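Putative diflavin flavoprotein A 3 (Nostoc sp., PDB 3FNI) probably carries electrons from NADH to oxygen, reducing it to water, the present chain being the flavodoxin-like domain of this modular protein. Local coordinates at residues Leu81-Ile92 / Asp104-Asn112. Numbering follows the deposited sequence.
Sequences LGSVNEKQAVGI and DPLLSKFRN
Phe110 reaches from helix 103-112 into the angle between Leu81, Val84, Val90 and Ile92, and its ring is the hub of this piece of the flavodoxin-like fold. Strand 89-93 and helix 103-112 are the first two elements of a beta-alpha-beta unit that ends in strand 116-117; the axes of residues 89-92 and 104-112 run almost exactly antiparallel and approach to 9.7 Å, as expected where a helix returns across a parallel sheet. The flat aromatic group suits a site walled on several sides by branched aliphatic chains. With CG beside its own backbone N (chi1 -77°), the ring projects toward Leu81 of helix 70-83. Leu81 CD2 sits over one face, 4.0 Å from the ring centroid and 22° off the normal, a CH-pi contact displaced toward the CE1-CZ side of the rim. Val84 CG2 comes instead to the edge, near the ring plane, 4.2 Å from Phe110 CE1. From the strand, Val90 CG1 lies 3.8 Å from Phe110 CB, placed there because this methyl takes the crowded position between N and the carbonyl carbon (chi1 70°). Lys109 contributes only the aliphatic part of its extended chain, with CD 4.1 Å from Leu81 CD1, which suits a long polar residue at the exposed margin. Ile92, buried and beta-branched as often in a sheet strand, sends CD1 in among Leu106, Leu107 and Phe110: it lies 4.0 Å from Leu106 CG and 3.9 Å from Phe110 CD2. An alanine in place of Phe110 would probably open a gap among Leu81, Val84, Val90 and Ile92 and leave the Leu81 methyl without its aromatic face. The tightest neighbour of Ile92 CD1 is Leu107 CD1, the two methyls being pressed to 3.4 Å, closer than ordinary van der Waals contact.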
loop_
_atom_site.group_PDB
_atom_site.type_symbol
_atom_site.label_atom_id
_atom_site.label_comp_id
_atom_site.label_asym_id
_atom_site.label_seq_id
_atom_site.Cartn_x
_atom_site.Cartn_y
_atom_site.Cartn_z
ATOM N N LEU A 81 0.193 3.767 -10.834
ATOM C CA LEU A 81 0.394 2.664 -11.768
ATOM C C LEU A 81 1.423 3.010 -12.836
ATOM O O LEU A 81 2.085 2.127 -13.382
ATOM C CB LEU A 81 -0.932 2.288 -12.431
ATOM C CG LEU A 81 -1.957 1.566 -11.547
ATOM C CD1 LEU A 81 -3.292 1.475 -12.272
ATOM C CD2 LEU A 81 -1.435 0.184 -11.186
ATOM N N GLY A 82 1.553 4.296 -13.139
ATOM C CA GLY A 82 2.523 4.707 -14.131
ATOM C C GLY A 82 3.810 5.205 -13.509
ATOM O O GLY A 82 4.759 5.500 -14.230
ATOM N N SER A 83 3.862 5.286 -12.181
ATOM C CA SER A 83 5.058 5.793 -11.501
ATOM C C SER A 83 5.852 4.718 -10.789
ATOM O O SER A 83 6.952 4.962 -10.282
ATOM C CB SER A 83 4.663 6.860 -10.493
ATOM O OG SER A 83 4.021 7.943 -11.137
ATOM N N VAL A 84 5.271 3.531 -10.761
ATOM C CA VAL A 84 5.864 2.377 -10.115
ATOM C C VAL A 84 6.860 1.697 -11.044
ATOM O O VAL A 84 6.838 1.920 -12.253
ATOM C CB VAL A 84 4.745 1.395 -9.716
ATOM C CG1 VAL A 84 5.303 0.036 -9.424
ATOM C CG2 VAL A 84 4.020 1.927 -8.499
ATOM N N ASN A 85 7.744 0.889 -10.468
ATOM C CA ASN A 85 8.723 0.153 -11.253
ATOM C C ASN A 85 8.760 -1.309 -10.799
ATOM O O ASN A 85 8.381 -1.634 -9.673
ATOM C CB ASN A 85 10.110 0.831 -11.186
ATOM C CG ASN A 85 10.848 0.581 -9.883
ATOM O OD1 ASN A 85 11.387 -0.501 -9.663
ATOM N ND2 ASN A 85 10.887 1.589 -9.017
ATOM N N GLU A 86 9.186 -2.183 -11.705
ATOM C CA GLU A 86 9.250 -3.621 -11.473
ATOM C C GLU A 86 10.131 -4.104 -10.324
ATOM O O GLU A 86 9.971 -5.237 -9.861
ATOM C CB GLU A 86 9.697 -4.323 -12.757
ATOM C CG GLU A 86 10.990 -3.763 -13.327
ATOM C CD GLU A 86 11.663 -4.694 -14.315
ATOM O OE1 GLU A 86 11.036 -5.054 -15.331
ATOM O OE2 GLU A 86 12.828 -5.064 -14.076
ATOM N N LYS A 87 11.046 -3.256 -9.863
ATOM C CA LYS A 87 11.969 -3.617 -8.789
ATOM C C LYS A 87 11.358 -3.501 -7.397
ATOM O O LYS A 87 11.998 -3.843 -6.401
ATOM C CB LYS A 87 13.222 -2.735 -8.856
ATOM C CG LYS A 87 14.041 -2.902 -10.126
ATOM C CD LYS A 87 14.971 -4.103 -10.047
ATOM C CE LYS A 87 16.048 -3.879 -8.985
ATOM N NZ LYS A 87 16.981 -5.040 -8.823
ATOM N N GLN A 88 10.131 -3.010 -7.304
ATOM C CA GLN A 88 9.545 -2.900 -5.982
ATOM C C GLN A 88 8.509 -3.974 -5.678
ATOM O O GLN A 88 8.155 -4.783 -6.535
ATOM C CB GLN A 88 8.988 -1.488 -5.755
ATOM C CG GLN A 88 8.102 -0.972 -6.853
ATOM C CD GLN A 88 8.048 0.551 -6.905
ATOM O OE1 GLN A 88 7.309 1.122 -7.702
ATOM N NE2 GLN A 88 8.834 1.210 -6.062
ATOM N N ALA A 89 8.077 -4.002 -4.423
ATOM C CA ALA A 89 7.103 -4.967 -3.949
ATOM C C ALA A 89 5.853 -4.201 -3.510
ATOM O O ALA A 89 5.945 -3.066 -3.035
ATOM C CB ALA A 89 7.688 -5.748 -2.792
ATOM N N VAL A 90 4.687 -4.822 -3.668
ATOM C CA VAL A 90 3.438 -4.166 -3.316
ATOM C C VAL A 90 2.421 -5.106 -2.668
ATOM O O VAL A 90 2.251 -6.249 -3.096
ATOM C CB VAL A 90 2.817 -3.499 -4.585
ATOM C CG1 VAL A 90 2.313 -4.572 -5.546
ATOM C CG2 VAL A 90 1.708 -2.527 -4.201
ATOM N N GLY A 91 1.767 -4.605 -1.618
ATOM C CA GLY A 91 0.745 -5.363 -0.914
ATOM C C GLY A 91 -0.549 -4.562 -0.930
ATOM O O GLY A 91 -0.507 -3.335 -0.909
ATOM N N ILE A 92 -1.693 -5.240 -0.945
ATOM C CA ILE A 92 -2.983 -4.552 -1.005
ATOM C C ILE A 92 -4.003 -5.078 0.007
ATOM O O ILE A 92 -4.116 -6.286 0.218
ATOM C CB ILE A 92 -3.585 -4.664 -2.438
ATOM C CG1 ILE A 92 -2.625 -4.005 -3.447
ATOM C CG2 ILE A 92 -4.974 -4.021 -2.485
ATOM C CD1 ILE A 92 -3.014 -4.163 -4.915
ATOM N N ASP A 104 -8.920 -7.755 -6.786
ATOM C CA ASP A 104 -8.237 -8.614 -7.751
ATOM C C ASP A 104 -7.752 -7.926 -9.012
ATOM O O ASP A 104 -6.606 -8.113 -9.413
ATOM C CB ASP A 104 -9.125 -9.797 -8.101
ATOM C CG ASP A 104 -9.313 -10.723 -6.926
ATOM O OD1 ASP A 104 -8.303 -11.304 -6.463
ATOM O OD2 ASP A 104 -10.457 -10.860 -6.456
ATOM N N PRO A 105 -8.619 -7.132 -9.665
ATOM C CA PRO A 105 -8.218 -6.431 -10.885
ATOM C C PRO A 105 -6.956 -5.595 -10.674
ATOM O O PRO A 105 -6.087 -5.541 -11.539
ATOM C CB PRO A 105 -9.438 -5.576 -11.197
ATOM C CG PRO A 105 -10.558 -6.460 -10.752
ATOM C CD PRO A 105 -10.062 -6.961 -9.421
ATOM N N LEU A 106 -6.857 -4.959 -9.515
ATOM C CA LEU A 106 -5.703 -4.132 -9.213
ATOM C C LEU A 106 -4.473 -4.988 -8.897
ATOM O O LEU A 106 -3.351 -4.638 -9.250
ATOM C CB LEU A 106 -6.016 -3.212 -8.034
ATOM C CG LEU A 106 -4.950 -2.151 -7.768
ATOM C CD1 LEU A 106 -4.819 -1.255 -8.989
ATOM C CD2 LEU A 106 -5.322 -1.336 -6.538
ATOM N N LEU A 107 -4.701 -6.104 -8.215
ATOM C CA LEU A 107 -3.640 -7.034 -7.857
ATOM C C LEU A 107 -2.939 -7.496 -9.135
ATOM O O LEU A 107 -1.711 -7.535 -9.202
ATOM C CB LEU A 107 -4.255 -8.232 -7.130
ATOM C CG LEU A 107 -3.706 -8.680 -5.773
ATOM C CD1 LEU A 107 -3.312 -7.500 -4.934
ATOM C CD2 LEU A 107 -4.769 -9.518 -5.065
ATOM N N SER A 108 -3.736 -7.823 -10.151
ATOM C CA SER A 108 -3.221 -8.293 -11.436
ATOM C C SER A 108 -2.505 -7.206 -12.238
ATOM O O SER A 108 -1.594 -7.495 -13.011
ATOM C CB SER A 108 -4.360 -8.882 -12.277
ATOM O OG SER A 108 -4.962 -9.993 -11.628
ATOM N N LYS A 109 -2.920 -5.958 -12.069
ATOM C CA LYS A 109 -2.262 -4.880 -12.787
ATOM C C LYS A 109 -0.830 -4.716 -12.298
ATOM O O LYS A 109 0.063 -4.450 -13.090
ATOM C CB LYS A 109 -3.021 -3.567 -12.618
ATOM C CG LYS A 109 -4.306 -3.513 -13.402
ATOM C CD LYS A 109 -4.884 -2.119 -13.395
ATOM C CE LYS A 109 -6.145 -2.061 -14.231
ATOM N NZ LYS A 109 -6.594 -0.657 -14.442
ATOM N N PHE A 110 -0.598 -4.885 -11.001
ATOM C CA PHE A 110 0.756 -4.732 -10.483
ATOM C C PHE A 110 1.606 -5.934 -10.853
ATOM O O PHE A 110 2.782 -5.795 -11.200
ATOM C CB PHE A 110 0.747 -4.541 -8.964
ATOM C CG PHE A 110 0.352 -3.162 -8.530
ATOM C CD1 PHE A 110 1.213 -2.081 -8.716
ATOM C CD2 PHE A 110 -0.891 -2.939 -7.939
ATOM C CE1 PHE A 110 0.842 -0.795 -8.314
ATOM C CE2 PHE A 110 -1.278 -1.663 -7.533
ATOM C CZ PHE A 110 -0.412 -0.583 -7.720
ATOM N N ARG A 111 1.013 -7.116 -10.788
ATOM C CA ARG A 111 1.743 -8.326 -11.132
ATOM C C ARG A 111 2.156 -8.310 -12.603
ATOM O O ARG A 111 3.235 -8.786 -12.954
ATOM C CB ARG A 111 0.894 -9.568 -10.845
ATOM C CG ARG A 111 1.555 -10.855 -11.307
ATOM C CD ARG A 111 0.861 -12.075 -10.741
ATOM N NE ARG A 111 1.000 -12.139 -9.294
ATOM C CZ ARG A 111 0.438 -13.068 -8.531
ATOM N NH1 ARG A 111 -0.306 -14.014 -9.083
ATOM N NH2 ARG A 111 0.626 -13.052 -7.218
ATOM N N ASN A 112 1.299 -7.755 -13.458
ATOM C CA ASN A 112 1.595 -7.679 -14.883
ATOM C C ASN A 112 2.763 -6.726 -15.121
ATOM O O ASN A 112 3.510 -6.876 -16.086
ATOM C CB ASN A 112 0.370 -7.190 -15.669
ATOM C CG ASN A 112 0.425 -7.579 -17.147
ATOM O OD1 ASN A 112 0.379 -8.761 -17.487
ATOM N ND2 ASN A 112 0.522 -6.582 -18.029
#